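Local coordinates for protein, Family 18 Chitinase (Crocus vernus, PDB 3SIM) that belongs to the family 18 glycosyl hydrolases and, as a plant chitinase, probably binds chitin and hydrolyses its glycosidic links, at residues Gly201-Asn204 with Asn205-Lys209. Sequence-based numbering, arbitrary orientation.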
# COMPACT_ATOMS: atom_id res chain seq x y z
N GLY A 201 21.24 5.85 -2.38
CA GLY A 201 21.18 6.21 -3.78
C GLY A 201 19.82 5.90 -4.43
O GLY A 201 19.29 6.69 -5.16
N TYR A 202 19.27 4.77 -4.09
CA TYR A 202 17.93 4.40 -4.57
C TYR A 202 16.85 5.35 -4.04
O TYR A 202 16.01 5.73 -4.77
CB TYR A 202 17.56 2.93 -4.33
CG TYR A 202 18.42 1.89 -5.04
CD1 TYR A 202 18.98 2.13 -6.29
CD2 TYR A 202 18.71 0.70 -4.44
CE1 TYR A 202 19.78 1.21 -6.90
CE2 TYR A 202 19.50 -0.21 -5.04
CZ TYR A 202 20.03 0.04 -6.27
OH TYR A 202 20.78 -0.90 -6.83
N TYR A 203 16.93 5.71 -2.78
CA TYR A 203 16.02 6.64 -2.19
C TYR A 203 16.06 8.02 -2.85
O TYR A 203 15.06 8.53 -3.21
CB TYR A 203 16.20 6.83 -0.67
CG TYR A 203 15.23 7.88 -0.19
CD1 TYR A 203 15.56 9.20 -0.15
CD2 TYR A 203 13.94 7.54 0.06
CE1 TYR A 203 14.63 10.13 0.19
CE2 TYR A 203 13.01 8.43 0.41
CZ TYR A 203 13.33 9.73 0.48
OH TYR A 203 12.38 10.60 0.84
N ASN A 204 17.24 8.57 -3.03
CA ASN A 204 17.37 9.82 -3.71
C ASN A 204 16.88 9.76 -5.18
O ASN A 204 16.30 10.68 -5.62
CB ASN A 204 18.74 10.46 -3.53
CG ASN A 204 19.06 10.84 -2.04
OD1 ASN A 204 18.41 11.58 -1.38
ND2 ASN A 204 20.13 10.37 -1.61
N ASN A 205 17.08 8.64 -5.85
CA ASN A 205 16.58 8.42 -7.19
C ASN A 205 15.02 8.47 -7.21
O ASN A 205 14.48 9.15 -8.02
CB ASN A 205 17.00 7.07 -7.76
CG ASN A 205 18.50 6.94 -8.12
OD1 ASN A 205 19.21 7.88 -8.32
ND2 ASN A 205 18.92 5.72 -8.26
N ALA A 206 14.39 7.78 -6.27
CA ALA A 206 12.94 7.76 -6.10
C ALA A 206 12.30 9.15 -5.81
O ALA A 206 11.32 9.49 -6.42
CB ALA A 206 12.57 6.82 -5.08
N ALA A 207 12.95 9.91 -4.93
CA ALA A 207 12.63 11.27 -4.56
C ALA A 207 12.67 12.25 -5.75
O ALA A 207 11.83 13.04 -5.89
CB ALA A 207 13.52 11.77 -3.44
N SER A 208 13.68 12.14 -6.59
CA SER A 208 13.82 12.77 -7.82
C SER A 208 12.80 12.31 -8.88
O SER A 208 12.31 13.23 -9.46
CB SER A 208 15.22 12.55 -8.39
OG SER A 208 16.16 13.03 -7.49
N LYS A 209 12.54 11.03 -9.09
CA LYS A 209 11.63 10.61 -10.11
C LYS A 209 10.23 11.19 -9.75
O LYS A 209 9.60 11.76 -10.57
CB LYS A 209 11.58 9.08 -10.18
CG LYS A 209 12.66 8.31 -10.95
CD LYS A 209 12.59 6.80 -10.75
CE LYS A 209 13.20 6.34 -9.43
NZ LYS A 209 13.28 4.90 -9.22
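With CG trans to the backbone N (chi1 178°), Y203 swings its ring outward from the helix and partly toward the C-terminal end, so that CE1 lies 4.1 Å from the methyl CB of A207. This oblique apolar touch sits on the inner side of the helix, and the phenol reaches on to the carbonyl of V215 with its OH, while the ring also touches F187 and H248. Y202 and N205 both hold CG beside their backbone N, and their side chains meet on another side of the helix. There ND2 of N205 comes to the edge of the Y202 ring, near its plane and 4.1 Å from CD1, with the amide turned 52° against the ring; the ring itself also stacks on Y190. The N205 amide folds back over the preceding turn, its CG 3.1 Å from O of G201, but ND2 is badly angled for a bond to that oxygen. The same carbonyl accepts the backbone N of N205 at 3.0 Å. Three more i to i+4 bonds follow, A206 to Y202, A207 to Y203 and S208 to N204, the bond from A207 N to Y203 O being the straightest of the four at 167°. The N204 amide oxygen turns to K246. Side-chain contacts at i+3 and i+4 over i to i+4 backbone bonds are regular for an alpha-helix, here the one in the beta-alpha-beta unit joining strands 182-184 and 215-220 of the family 18 TIM barrel.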